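Long-range contacts in N-alpha-acetyltransferase 35, NatC auxiliary subunit (Saccharomyces cerevisiae, PDB 6YGA), which is an auxiliary subunit of the NatC complex, which acetylates the N-terminal methionine of L-A virus Gag protein: residues B[240-245]-B[344-349]; B[312-317]-B[355-360]; B[553-558]-B[683-688]. All blocks are in the same frame, centred on the assembly; numbering follows the deposited sequence.

Interaction 1 (B[240-245]-B[344-349]); sequences YSTKTS and PLFFIR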
ATOM      1  N   TYR B 240      11.492 -25.238   4.497  1.00 56.37           N
ATOM      2  CA  TYR B 240      10.594 -25.226   3.339  1.00 54.04           C
ATOM      3  C   TYR B 240       9.562 -26.346   3.439  1.00 56.05           C
ATOM      4  O   TYR B 240       9.219 -26.997   2.450  1.00 58.18           O
ATOM      5  CB  TYR B 240      11.378 -25.299   2.027  1.00 52.57           C
ATOM      6  CG  TYR B 240      12.315 -24.126   1.845  1.00 49.07           C
ATOM      7  CD1 TYR B 240      11.817 -22.850   1.610  1.00 44.77           C
ATOM      8  CD2 TYR B 240      13.692 -24.288   1.926  1.00 49.18           C
ATOM      9  CE1 TYR B 240      12.666 -21.768   1.455  1.00 42.90           C
ATOM     10  CE2 TYR B 240      14.549 -23.210   1.771  1.00 47.48           C
ATOM     11  CZ  TYR B 240      14.030 -21.954   1.535  1.00 45.13           C
ATOM     12  OH  TYR B 240      14.877 -20.881   1.380  1.00 46.07           O
ATOM     13  N   SER B 241       9.065 -26.563   4.652  1.00 56.36           N
ATOM     14  CA  SER B 241       8.086 -27.609   4.896  1.00 56.17           C
ATOM     15  C   SER B 241       6.751 -27.251   4.256  1.00 53.84           C
ATOM     16  O   SER B 241       6.304 -26.102   4.306  1.00 50.80           O
ATOM     17  CB  SER B 241       7.911 -27.821   6.400  1.00 56.42           C
ATOM     18  OG  SER B 241       6.865 -28.733   6.675  1.00 59.47           O
ATOM     19  N   THR B 242       6.120 -28.246   3.640  1.00 53.82           N
ATOM     20  CA  THR B 242       4.790 -28.091   3.074  1.00 53.77           C
ATOM     21  C   THR B 242       3.713 -28.728   3.940  1.00 54.74           C
ATOM     22  O   THR B 242       2.547 -28.755   3.534  1.00 53.56           O
ATOM     23  CB  THR B 242       4.736 -28.690   1.664  1.00 53.52           C
ATOM     24  OG1 THR B 242       5.075 -30.080   1.719  1.00 53.15           O
ATOM     25  CG2 THR B 242       5.708 -27.967   0.743  1.00 54.50           C
ATOM     26  N   LYS B 243       4.072 -29.238   5.116  1.00 56.61           N
ATOM     27  CA  LYS B 243       3.105 -29.915   5.967  1.00 59.30           C
ATOM     28  C   LYS B 243       2.118 -28.917   6.557  1.00 58.72           C
ATOM     29  O   LYS B 243       2.468 -27.775   6.869  1.00 57.37           O
ATOM     30  CB  LYS B 243       3.822 -30.683   7.076  1.00 61.75           C
ATOM     31  CG  LYS B 243       4.792 -31.729   6.554  1.00 64.78           C
ATOM     32  CD  LYS B 243       5.640 -32.310   7.669  1.00 69.12           C
ATOM     33  CE  LYS B 243       6.693 -33.252   7.108  1.00 73.37           C
ATOM     34  NZ  LYS B 243       7.604 -33.780   8.160  1.00 75.93           N
ATOM     35  N   THR B 244       0.870 -29.353   6.701  1.00 60.12           N
ATOM     36  CA  THR B 244      -0.211 -28.483   7.143  1.00 60.85           C
ATOM     37  C   THR B 244      -0.756 -28.868   8.511  1.00 61.34           C
ATOM     38  O   THR B 244      -1.840 -28.408   8.882  1.00 61.66           O
ATOM     39  CB  THR B 244      -1.346 -28.488   6.116  1.00 62.17           C
ATOM     40  OG1 THR B 244      -1.802 -29.831   5.915  1.00 64.41           O
ATOM     41  CG2 THR B 244      -0.866 -27.917   4.792  1.00 60.39           C
ATOM     42  N   SER B 245      -0.030 -29.689   9.276  1.00 62.54           N
ATOM     43  CA  SER B 245      -0.554 -30.183  10.546  1.00 63.61           C
ATOM     44  C   SER B 245      -0.760 -29.047  11.542  1.00 60.52           C
ATOM     45  O   SER B 245      -1.862 -28.863  12.069  1.00 60.45           O
ATOM     46  CB  SER B 245       0.385 -31.247  11.120  1.00 67.68           C
ATOM     47  OG  SER B 245       0.460 -32.373  10.261  1.00 72.17           O
ATOM     48  N   PRO B 344       7.244 -15.053  -1.919  1.00 43.64           N
ATOM     49  CA  PRO B 344       8.512 -14.875  -2.650  1.00 46.55           C
ATOM     50  C   PRO B 344       9.695 -15.551  -1.978  1.00 48.63           C
ATOM     51  O   PRO B 344      10.585 -16.050  -2.677  1.00 50.83           O
ATOM     52  CB  PRO B 344       8.674 -13.348  -2.707  1.00 44.84           C
ATOM     53  CG  PRO B 344       7.296 -12.817  -2.535  1.00 42.63           C
ATOM     54  CD  PRO B 344       6.669 -13.749  -1.544  1.00 42.26           C
ATOM     55  N   LEU B 345       9.729 -15.595  -0.643  1.00 48.72           N
ATOM     56  CA  LEU B 345      10.823 -16.278   0.043  1.00 48.45           C
ATOM     57  C   LEU B 345      10.714 -17.790  -0.099  1.00 47.85           C
ATOM     58  O   LEU B 345      11.736 -18.479  -0.197  1.00 47.72           O
ATOM     59  CB  LEU B 345      10.843 -15.883   1.518  1.00 50.10           C
ATOM     60  CG  LEU B 345      11.042 -14.388   1.762  1.00 50.56           C
ATOM     61  CD1 LEU B 345      10.913 -14.051   3.240  1.00 50.95           C
ATOM     62  CD2 LEU B 345      12.395 -13.962   1.220  1.00 49.52           C
ATOM     63  N   PHE B 346       9.489 -18.317  -0.109  1.00 47.25           N
ATOM     64  CA  PHE B 346       9.262 -19.738  -0.342  1.00 45.01           C
ATOM     65  C   PHE B 346       9.473 -20.109  -1.804  1.00 44.83           C
ATOM     66  O   PHE B 346       9.903 -21.229  -2.103  1.00 45.20           O
ATOM     67  CB  PHE B 346       7.844 -20.103   0.103  1.00 43.16           C
ATOM     68  CG  PHE B 346       7.532 -21.570   0.027  1.00 45.08           C
ATOM     69  CD1 PHE B 346       7.855 -22.411   1.077  1.00 47.12           C
ATOM     70  CD2 PHE B 346       6.895 -22.103  -1.081  1.00 47.39           C
ATOM     71  CE1 PHE B 346       7.566 -23.758   1.019  1.00 48.83           C
ATOM     72  CE2 PHE B 346       6.602 -23.451  -1.146  1.00 50.23           C
ATOM     73  CZ  PHE B 346       6.939 -24.280  -0.092  1.00 50.80           C
ATOM     74  N   PHE B 347       9.184 -19.183  -2.718  1.00 43.45           N
ATOM     75  CA  PHE B 347       9.302 -19.449  -4.149  1.00 45.26           C
ATOM     76  C   PHE B 347      10.742 -19.289  -4.626  1.00 48.62           C
ATOM     77  O   PHE B 347      11.236 -20.115  -5.401  1.00 51.62           O
ATOM     78  CB  PHE B 347       8.363 -18.515  -4.916  1.00 44.55           C
ATOM     79  CG  PHE B 347       8.201 -18.857  -6.367  1.00 47.16           C
ATOM     80  CD1 PHE B 347       7.531 -20.006  -6.753  1.00 46.96           C
ATOM     81  CD2 PHE B 347       8.689 -18.009  -7.347  1.00 47.89           C
ATOM     82  CE1 PHE B 347       7.374 -20.315  -8.095  1.00 46.84           C
ATOM     83  CE2 PHE B 347       8.532 -18.311  -8.686  1.00 47.33           C
ATOM     84  CZ  PHE B 347       7.873 -19.465  -9.060  1.00 45.84           C
ATOM     85  N   ILE B 348      11.423 -18.241  -4.171  1.00 47.48           N
ATOM     86  CA  ILE B 348      12.811 -17.960  -4.519  1.00 49.11           C
ATOM     87  C   ILE B 348      13.636 -18.215  -3.266  1.00 53.21           C
ATOM     88  O   ILE B 348      13.566 -17.441  -2.303  1.00 54.78           O
ATOM     89  CB  ILE B 348      12.985 -16.523  -5.022  1.00 46.96           C
ATOM     90  CG1 ILE B 348      12.003 -16.247  -6.163  1.00 46.88           C
ATOM     91  CG2 ILE B 348      14.417 -16.271  -5.459  1.00 47.02           C
ATOM     92  CD1 ILE B 348      12.018 -14.818  -6.655  1.00 47.58           C
ATOM     93  N   ARG B 349      14.427 -19.286  -3.278  1.00 54.30           N
ATOM     94  CA  ARG B 349      14.955 -19.873  -2.056  1.00 56.67           C
ATOM     95  C   ARG B 349      16.423 -19.500  -1.830  1.00 62.91           C
ATOM     96  O   ARG B 349      17.031 -18.740  -2.587  1.00 65.79           O
ATOM     97  CB  ARG B 349      14.758 -21.388  -2.088  1.00 54.07           C
ATOM     98  CG  ARG B 349      13.294 -21.790  -2.108  1.00 52.95           C
ATOM     99  CD  ARG B 349      13.101 -23.284  -1.955  1.00 54.80           C
ATOM    100  NE  ARG B 349      11.682 -23.606  -1.860  1.00 57.37           N
ATOM    101  CZ  ARG B 349      11.190 -24.837  -1.761  1.00 60.95           C
ATOM    102  NH1 ARG B 349      12.002 -25.887  -1.745  1.00 62.98           N
ATOM    103  NH2 ARG B 349       9.879 -25.016  -1.678  1.00 61.09           N
TER
HETATM  104  O   HOH W   1       9.994 -28.193  -0.610  1.00 68.08           O

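Interaction 2 (B[312-317]-B[355-360]); sequences LVDKAE and LGKFSY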
ATOM      1  N   LEU B 312       1.045 -24.463  -1.680  1.00 48.84           N
ATOM      2  CA  LEU B 312       0.569 -25.246  -2.818  1.00 47.60           C
ATOM      3  C   LEU B 312       1.476 -25.095  -4.030  1.00 47.21           C
ATOM      4  O   LEU B 312       1.538 -26.000  -4.871  1.00 47.99           O
ATOM      5  CB  LEU B 312      -0.858 -24.839  -3.190  1.00 45.99           C
ATOM      6  CG  LEU B 312      -1.982 -25.145  -2.199  1.00 46.18           C
ATOM      7  CD1 LEU B 312      -3.306 -24.563  -2.682  1.00 45.48           C
ATOM      8  CD2 LEU B 312      -2.102 -26.643  -1.974  1.00 45.11           C
ATOM      9  N   VAL B 313       2.180 -23.966  -4.140  1.00 46.76           N
ATOM     10  CA  VAL B 313       3.011 -23.726  -5.312  1.00 44.37           C
ATOM     11  C   VAL B 313       4.175 -24.704  -5.381  1.00 47.00           C
ATOM     12  O   VAL B 313       4.773 -24.875  -6.450  1.00 48.46           O
ATOM     13  CB  VAL B 313       3.515 -22.272  -5.323  1.00 40.14           C
ATOM     14  CG1 VAL B 313       4.642 -22.088  -4.317  1.00 40.56           C
ATOM     15  CG2 VAL B 313       3.958 -21.870  -6.723  1.00 35.86           C
ATOM     16  N   ASP B 314       4.505 -25.366  -4.269  1.00 49.11           N
ATOM     17  CA  ASP B 314       5.574 -26.358  -4.290  1.00 52.92           C
ATOM     18  C   ASP B 314       5.205 -27.561  -5.151  1.00 54.87           C
ATOM     19  O   ASP B 314       6.092 -28.257  -5.658  1.00 56.76           O
ATOM     20  CB  ASP B 314       5.904 -26.792  -2.861  1.00 55.36           C
ATOM     21  CG  ASP B 314       7.068 -27.757  -2.796  1.00 60.88           C
ATOM     22  OD1 ASP B 314       8.192 -27.365  -3.178  1.00 63.45           O
ATOM     23  OD2 ASP B 314       6.860 -28.907  -2.357  1.00 64.07           O
ATOM     24  N   LYS B 315       3.910 -27.807  -5.349  1.00 54.85           N
ATOM     25  CA  LYS B 315       3.435 -28.939  -6.136  1.00 56.61           C
ATOM     26  C   LYS B 315       3.449 -28.678  -7.636  1.00 56.44           C
ATOM     27  O   LYS B 315       3.027 -29.551  -8.403  1.00 55.36           O
ATOM     28  CB  LYS B 315       2.017 -29.314  -5.701  1.00 56.64           C
ATOM     29  CG  LYS B 315       1.921 -29.850  -4.285  1.00 59.04           C
ATOM     30  CD  LYS B 315       0.562 -29.547  -3.675  1.00 61.39           C
ATOM     31  CE  LYS B 315      -0.573 -29.997  -4.577  1.00 64.19           C
ATOM     32  NZ  LYS B 315      -1.896 -29.590  -4.028  1.00 66.56           N
ATOM     33  N   ALA B 316       3.911 -27.510  -8.071  1.00 55.85           N
ATOM     34  CA  ALA B 316       3.884 -27.176  -9.487  1.00 53.65           C
ATOM     35  C   ALA B 316       4.873 -28.033 -10.264  1.00 57.05           C
ATOM     36  O   ALA B 316       5.997 -28.279  -9.818  1.00 59.22           O
ATOM     37  CB  ALA B 316       4.199 -25.696  -9.690  1.00 47.84           C
ATOM     38  N   GLU B 317       4.441 -28.494 -11.435  1.00 59.50           N
ATOM     39  CA  GLU B 317       5.265 -29.319 -12.303  1.00 63.51           C
ATOM     40  C   GLU B 317       5.605 -28.639 -13.621  1.00 60.10           C
ATOM     41  O   GLU B 317       6.231 -29.268 -14.482  1.00 64.56           O
ATOM     42  CB  GLU B 317       4.568 -30.659 -12.578  1.00 72.30           C
ATOM     43  CG  GLU B 317       4.673 -31.673 -11.444  1.00 83.04           C
ATOM     44  CD  GLU B 317       6.109 -32.060 -11.130  1.00 92.40           C
ATOM     45  OE1 GLU B 317       6.581 -31.755 -10.014  1.00 93.34           O
ATOM     46  OE2 GLU B 317       6.768 -32.667 -12.001  1.00 97.09           O
ATOM     47  N   LEU B 355      11.968 -22.818  -6.080  1.00 47.30           N
ATOM     48  CA  LEU B 355      11.307 -23.963  -5.453  1.00 50.78           C
ATOM     49  C   LEU B 355      12.254 -25.136  -5.222  1.00 55.37           C
ATOM     50  O   LEU B 355      11.807 -26.277  -5.086  1.00 56.77           O
ATOM     51  CB  LEU B 355      10.099 -24.424  -6.277  1.00 48.88           C
ATOM     52  CG  LEU B 355       8.978 -23.398  -6.427  1.00 49.25           C
ATOM     53  CD1 LEU B 355       7.907 -23.912  -7.375  1.00 47.85           C
ATOM     54  CD2 LEU B 355       8.389 -23.084  -5.062  1.00 51.71           C
ATOM     55  N   GLY B 356      13.561 -24.878  -5.177  1.00 58.83           N
ATOM     56  CA  GLY B 356      14.541 -25.937  -5.059  1.00 61.65           C
ATOM     57  C   GLY B 356      14.608 -26.882  -6.234  1.00 62.84           C
ATOM     58  O   GLY B 356      15.211 -27.952  -6.116  1.00 63.04           O
ATOM     59  N   LYS B 357      14.009 -26.526  -7.367  1.00 64.63           N
ATOM     60  CA  LYS B 357      13.939 -27.405  -8.526  1.00 65.92           C
ATOM     61  C   LYS B 357      14.783 -26.917  -9.692  1.00 65.50           C
ATOM     62  O   LYS B 357      15.505 -27.710 -10.304  1.00 68.09           O
ATOM     63  CB  LYS B 357      12.477 -27.563  -8.978  1.00 67.65           C
ATOM     64  CG  LYS B 357      11.550 -28.142  -7.917  1.00 69.86           C
ATOM     65  CD  LYS B 357      10.108 -28.205  -8.416  1.00 71.69           C
ATOM     66  CE  LYS B 357       9.180 -28.844  -7.393  1.00 74.62           C
ATOM     67  NZ  LYS B 357       9.186 -28.092  -6.110  1.00 76.11           N
ATOM     68  N   PHE B 358      14.701 -25.630 -10.023  1.00 63.57           N
ATOM     69  CA  PHE B 358      15.393 -25.066 -11.169  1.00 61.99           C
ATOM     70  C   PHE B 358      16.223 -23.866 -10.742  1.00 56.71           C
ATOM     71  O   PHE B 358      15.962 -23.229  -9.718  1.00 55.54           O
ATOM     72  CB  PHE B 358      14.414 -24.624 -12.259  1.00 65.13           C
ATOM     73  CG  PHE B 358      13.180 -25.469 -12.351  1.00 70.32           C
ATOM     74  CD1 PHE B 358      13.164 -26.614 -13.128  1.00 72.27           C
ATOM     75  CD2 PHE B 358      12.025 -25.107 -11.674  1.00 71.62           C
ATOM     76  CE1 PHE B 358      12.024 -27.387 -13.223  1.00 72.62           C
ATOM     77  CE2 PHE B 358      10.883 -25.875 -11.764  1.00 72.17           C
ATOM     78  CZ  PHE B 358      10.881 -27.016 -12.540  1.00 72.45           C
ATOM     79  N   SER B 359      17.226 -23.556 -11.555  1.00 53.69           N
ATOM     80  CA  SER B 359      17.957 -22.312 -11.414  1.00 51.53           C
ATOM     81  C   SER B 359      17.133 -21.174 -12.017  1.00 50.30           C
ATOM     82  O   SER B 359      16.047 -21.383 -12.568  1.00 52.35           O
ATOM     83  CB  SER B 359      19.332 -22.433 -12.070  1.00 51.68           C
ATOM     84  OG  SER B 359      19.219 -22.623 -13.468  1.00 51.98           O
ATOM     85  N   TYR B 360      17.647 -19.946 -11.917  1.00 47.62           N
ATOM     86  CA  TYR B 360      16.881 -18.808 -12.417  1.00 47.87           C
ATOM     87  C   TYR B 360      16.753 -18.858 -13.936  1.00 50.03           C
ATOM     88  O   TYR B 360      15.672 -18.603 -14.482  1.00 47.56           O
ATOM     89  CB  TYR B 360      17.519 -17.489 -11.981  1.00 49.35           C
ATOM     90  CG  TYR B 360      17.498 -17.238 -10.485  1.00 51.30           C
ATOM     91  CD1 TYR B 360      16.797 -18.076  -9.626  1.00 53.22           C
ATOM     92  CD2 TYR B 360      18.179 -16.159  -9.934  1.00 51.35           C
ATOM     93  CE1 TYR B 360      16.780 -17.852  -8.262  1.00 55.70           C
ATOM     94  CE2 TYR B 360      18.167 -15.927  -8.571  1.00 54.06           C
ATOM     95  CZ  TYR B 360      17.465 -16.777  -7.740  1.00 57.19           C
ATOM     96  OH  TYR B 360      17.451 -16.551  -6.384  1.00 60.97           O
TER

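Interaction 3 (B[553-558]-B[683-688]); sequences LIEVFQ and KALSVN. With EDO (1,2-ethanediol), chain C.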
ATOM      1  N   LEU B 553     -14.749  -3.305 -25.686  1.00 39.59           N
ATOM      2  CA  LEU B 553     -15.605  -2.763 -26.735  1.00 39.04           C
ATOM      3  C   LEU B 553     -17.005  -2.499 -26.203  1.00 39.14           C
ATOM      4  O   LEU B 553     -17.605  -1.457 -26.488  1.00 41.25           O
ATOM      5  CB  LEU B 553     -15.647  -3.721 -27.924  1.00 38.96           C
ATOM      6  CG  LEU B 553     -16.237  -3.190 -29.231  1.00 42.34           C
ATOM      7  CD1 LEU B 553     -15.625  -1.843 -29.575  1.00 41.62           C
ATOM      8  CD2 LEU B 553     -16.001  -4.185 -30.363  1.00 44.85           C
ATOM      9  N   ILE B 554     -17.542  -3.438 -25.421  1.00 36.97           N
ATOM     10  CA  ILE B 554     -18.854  -3.245 -24.814  1.00 36.60           C
ATOM     11  C   ILE B 554     -18.870  -1.974 -23.977  1.00 37.48           C
ATOM     12  O   ILE B 554     -19.832  -1.198 -24.017  1.00 40.00           O
ATOM     13  CB  ILE B 554     -19.237  -4.484 -23.987  1.00 37.35           C
ATOM     14  CG1 ILE B 554     -19.604  -5.635 -24.925  1.00 37.06           C
ATOM     15  CG2 ILE B 554     -20.372  -4.166 -23.019  1.00 39.31           C
ATOM     16  CD1 ILE B 554     -19.716  -6.967 -24.241  1.00 37.73           C
ATOM     17  N   GLU B 555     -17.794  -1.726 -23.228  1.00 31.92           N
ATOM     18  CA  GLU B 555     -17.703  -0.497 -22.445  1.00 32.07           C
ATOM     19  C   GLU B 555     -17.631   0.732 -23.345  1.00 35.15           C
ATOM     20  O   GLU B 555     -18.263   1.755 -23.057  1.00 37.78           O
ATOM     21  CB  GLU B 555     -16.487  -0.566 -21.523  1.00 33.06           C
ATOM     22  CG  GLU B 555     -16.556  -1.670 -20.472  1.00 34.30           C
ATOM     23  CD  GLU B 555     -17.296  -1.245 -19.212  1.00 35.86           C
ATOM     24  OE1 GLU B 555     -18.177  -0.362 -19.290  1.00 36.19           O
ATOM     25  OE2 GLU B 555     -16.985  -1.792 -18.136  1.00 35.32           O
ATOM     26  N   VAL B 556     -16.871   0.649 -24.442  1.00 34.12           N
ATOM     27  CA  VAL B 556     -16.751   1.777 -25.364  1.00 33.05           C
ATOM     28  C   VAL B 556     -18.105   2.110 -25.985  1.00 34.17           C
ATOM     29  O   VAL B 556     -18.501   3.278 -26.063  1.00 37.51           O
ATOM     30  CB  VAL B 556     -15.686   1.482 -26.437  1.00 33.47           C
ATOM     31  CG1 VAL B 556     -15.738   2.511 -27.558  1.00 34.34           C
ATOM     32  CG2 VAL B 556     -14.295   1.456 -25.810  1.00 31.41           C
ATOM     33  N   PHE B 557     -18.841   1.086 -26.428  1.00 31.44           N
ATOM     34  CA  PHE B 557     -20.180   1.324 -26.964  1.00 36.50           C
ATOM     35  C   PHE B 557     -21.094   1.955 -25.919  1.00 38.12           C
ATOM     36  O   PHE B 557     -21.853   2.882 -26.225  1.00 40.71           O
ATOM     37  CB  PHE B 557     -20.787   0.018 -27.478  1.00 37.75           C
ATOM     38  CG  PHE B 557     -20.480  -0.270 -28.918  1.00 39.29           C
ATOM     39  CD1 PHE B 557     -21.076   0.467 -29.927  1.00 42.27           C
ATOM     40  CD2 PHE B 557     -19.605  -1.285 -29.263  1.00 40.61           C
ATOM     41  CE1 PHE B 557     -20.800   0.202 -31.256  1.00 43.52           C
ATOM     42  CE2 PHE B 557     -19.325  -1.556 -30.589  1.00 42.06           C
ATOM     43  CZ  PHE B 557     -19.923  -0.811 -31.587  1.00 43.40           C
ATOM     44  N   GLN B 558     -21.036   1.464 -24.679  1.00 35.93           N
ATOM     45  CA  GLN B 558     -21.858   2.026 -23.613  1.00 35.96           C
ATOM     46  C   GLN B 558     -21.552   3.505 -23.410  1.00 39.72           C
ATOM     47  O   GLN B 558     -22.466   4.327 -23.272  1.00 41.77           O
ATOM     48  CB  GLN B 558     -21.628   1.247 -22.318  1.00 33.45           C
ATOM     49  CG  GLN B 558     -22.516   1.678 -21.170  1.00 32.57           C
ATOM     50  CD  GLN B 558     -23.972   1.350 -21.416  1.00 35.72           C
ATOM     51  OE1 GLN B 558     -24.446   0.274 -21.052  1.00 37.55           O
ATOM     52  NE2 GLN B 558     -24.693   2.278 -22.038  1.00 35.33           N
ATOM     53  N   LYS B 683     -23.074 -10.063 -17.551  1.00 38.64           N
ATOM     54  CA  LYS B 683     -24.531  -9.974 -17.512  1.00 41.74           C
ATOM     55  C   LYS B 683     -24.992  -8.600 -17.037  1.00 40.56           C
ATOM     56  O   LYS B 683     -25.963  -8.046 -17.566  1.00 43.91           O
ATOM     57  CB  LYS B 683     -25.103 -11.067 -16.609  1.00 44.36           C
ATOM     58  CG  LYS B 683     -24.832 -12.484 -17.078  1.00 47.20           C
ATOM     59  CD  LYS B 683     -25.367 -13.498 -16.078  1.00 50.01           C
ATOM     60  CE  LYS B 683     -25.181 -14.922 -16.571  1.00 51.17           C
ATOM     61  NZ  LYS B 683     -25.636 -15.908 -15.554  1.00 51.53           N
ATOM     62  N   ALA B 684     -24.306  -8.032 -16.040  1.00 35.55           N
ATOM     63  CA  ALA B 684     -24.710  -6.734 -15.511  1.00 37.21           C
ATOM     64  C   ALA B 684     -24.541  -5.626 -16.543  1.00 37.83           C
ATOM     65  O   ALA B 684     -25.320  -4.666 -16.553  1.00 38.88           O
ATOM     66  CB  ALA B 684     -23.915  -6.408 -14.248  1.00 37.61           C
ATOM     67  N   LEU B 685     -23.533  -5.740 -17.409  1.00 33.60           N
ATOM     68  CA  LEU B 685     -23.339  -4.746 -18.459  1.00 37.07           C
ATOM     69  C   LEU B 685     -24.523  -4.719 -19.418  1.00 38.96           C
ATOM     70  O   LEU B 685     -24.979  -3.644 -19.824  1.00 41.82           O
ATOM     71  CB  LEU B 685     -22.042  -5.035 -19.216  1.00 33.86           C
ATOM     72  CG  LEU B 685     -20.719  -4.756 -18.501  1.00 31.66           C
ATOM     73  CD1 LEU B 685     -19.597  -5.533 -19.164  1.00 30.05           C
ATOM     74  CD2 LEU B 685     -20.410  -3.267 -18.514  1.00 30.43           C
ATOM     75  N   SER B 686     -25.036  -5.896 -19.786  1.00 39.52           N
ATOM     76  CA  SER B 686     -26.186  -5.963 -20.682  1.00 39.53           C
ATOM     77  C   SER B 686     -27.439  -5.408 -20.011  1.00 39.52           C
ATOM     78  O   SER B 686     -28.166  -4.602 -20.604  1.00 41.78           O
ATOM     79  CB  SER B 686     -26.408  -7.408 -21.137  1.00 41.04           C
ATOM     80  OG  SER B 686     -27.479  -7.505 -22.057  1.00 47.30           O
ATOM     81  N   VAL B 687     -27.705  -5.829 -18.772  1.00 38.78           N
ATOM     82  CA  VAL B 687     -28.872  -5.329 -18.047  1.00 42.16           C
ATOM     83  C   VAL B 687     -28.809  -3.813 -17.913  1.00 43.04           C
ATOM     84  O   VAL B 687     -29.818  -3.116 -18.077  1.00 44.01           O
ATOM     85  CB  VAL B 687     -28.974  -6.017 -16.672  1.00 44.60           C
ATOM     86  CG1 VAL B 687     -30.046  -5.359 -15.808  1.00 43.55           C
ATOM     87  CG2 VAL B 687     -29.260  -7.501 -16.848  1.00 40.69           C
ATOM     88  N   ASN B 688     -27.620  -3.276 -17.633  1.00 44.02           N
ATOM     89  CA  ASN B 688     -27.496  -1.836 -17.440  1.00 44.13           C
ATOM     90  C   ASN B 688     -27.713  -1.078 -18.742  1.00 45.47           C
ATOM     91  O   ASN B 688     -28.269   0.026 -18.736  1.00 46.76           O
ATOM     92  CB  ASN B 688     -26.129  -1.504 -16.843  1.00 41.23           C
ATOM     93  CG  ASN B 688     -25.889  -0.017 -16.735  1.00 43.34           C
ATOM     94  OD1 ASN B 688     -26.477   0.662 -15.889  1.00 43.04           O
ATOM     95  ND2 ASN B 688     -25.010   0.501 -17.588  1.00 34.22           N
TER
HETATM   96  C1  EDO C 812     -24.739 -18.893 -18.025  1.00 69.37           C
HETATM   97  O1  EDO C 812     -23.671 -19.838 -17.909  1.00 68.46           O
HETATM   98  C2  EDO C 812     -25.771 -19.152 -16.934  1.00 70.31           C
HETATM   99  O2  EDO C 812     -25.194 -18.902 -15.647  1.00 71.62           O
HETATM  100  O   HOH W   2     -23.501  -1.262 -19.440  1.00 38.13           O

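Interaction 1 (B[240-245]-B[344-349])
At the C-terminal end of helix 337-347, in the helical, TPR-related part of the chain, a cation-pi stack of R349 on Y240 joins that helix to the loop between helices 235-238 and 245-260. The tight part is the tyrosine ring. R349, extended from CG to NE, runs along one face of it, with CD 3.6 Å from the ring centroid in a CH-pi contact. The guanidinium follows off-centre toward CB, its plane only 8° from that of the ring, and CZ lies 4.4 Å from the Y240 centroid. Y240, with positive phi (55°) as the chain leaves its helix, sets CG beside its own backbone N, and its OH is hydrogen-bonded to the backbone N of D350. F346, its CG anti to the backbone N, brings CD1 to the edge of the Y240 ring, 4.0 Å from Y240 CD1.

Beyond the rings the contact loosens. T242 reaches the rim of F346 with CG2 alone, the two side chains crossing at about a right angle, and a water takes a bond from R349 NH1 while giving a weak one to Y240 O. An ST turn, K243 N to S241 OG, shapes the loop farther out. What fixes the guanidinium's rotation is a nearly straight bond back to the last turn of the helix: R349 NE donates in its own plane to F346 O, 3.0 Å away.

Interaction 2 (B[312-317]-B[355-360])
K357 NZ is gripped by three oxygens, two from the loop after helix 298-311 and one from its own segment. The firmest hydrogen bond goes to D314 O at 3.1 Å, lying in the carbonyl plane on a lone pair (C=O...N angle 138°). D314 OD1 adds a salt bridge, 3.2 Å from K357 NZ, and L355 O, two residues back along the chain, accepts a weak bond. The lysine runs extended to CE and then bends (chi4 59°), which turns the ammonium in between these oxygens, with K357 CE passing 4.0 Å from A316 O. D314 sets CG anti to its backbone N (chi1 -176°), which swings OD1 toward the lysine; the two side chains cross at about a right angle.

Beside this polar grip lies an apolar one. L355 points at the 3-10 turn 313-315, its CD1 resting 3.4 Å from V313 O and its CD2 3.9 Å from V313 CG1. That oxygen takes the bond from A316 N that holds the turn and is also touched by the methyl group. V313 also packs on F346 and F347, and L355 on F347, which places the contact against helix 337-347. K357 and F358 form a classic beta bulge, before S359 caps the helix that follows. Both loops belong to the helical, TPR-related region, the contact joining the turn after helix 298-311 to the connection between helices 337-347 and 360-372.

D314 OD1 also has a long, weak ion pair with R349. With two cations near OD1, the carboxylate is probably kept ionised.

Interaction 3 (B[553-558]-B[683-688])
Q558 and N688 both set CG anti to the backbone N, and Q558 then bends at chi2 (67°), which brings their amides together between two nearly parallel helices. The side chains cross obliquely, with the amide planes 71° apart, and Q558 OE1 stays 3.5 Å from N688 ND2; a water links them. It donates to Q558 OE1 over an unusually short 2.4 Å. It also donates to L685 O and accepts from N688 ND2, three bonds in a buried seam.

L685 contributes the most surface. CD1 meets I554 CG2 at 4.2 Å, while CD2 lies under the carboxylate of E555, 3.7 Å from OE1; the glutamate reaches there because its chain bends at chi2. On the far side of helix 668-701, K683 NZ binds an ethanediol, probably from the crystallisation liquor.

The segment axes approach to 11.2 Å at 18°, a wide spacing spanned by long side chains and water. The pair belongs to the helical bundle of the TPR-like family region: helix 619-653 packs on I554 and S686, helix 465-506 covers E555 and V556, and on strand 724-729 the backbone O of Q725 accepts from N688 ND2 while its NE2 donates to E555 OE1.

How the interactions relate
From the N terminus, the loop 240-245 comes first, and interaction 1 closes a loop of 98 intervening residues when the chain returns at 344-349. Segment 312-317 lies inside that loop, yet its partner 355-360 comes after it, so interaction 2, closing a span of 37 residues, crosses interaction 1. They adjoin in space, centres about 10 Å apart, and F347 O probably accepts from L355 N. Together they draw the loops after helices 235-238 and 298-311 onto the end of helix 337-347. Interaction 3 follows in series, closing a largely helical span of 124 residues between helices 511-564 and 668-701; its centre lies about 43 Å from that of interaction 1.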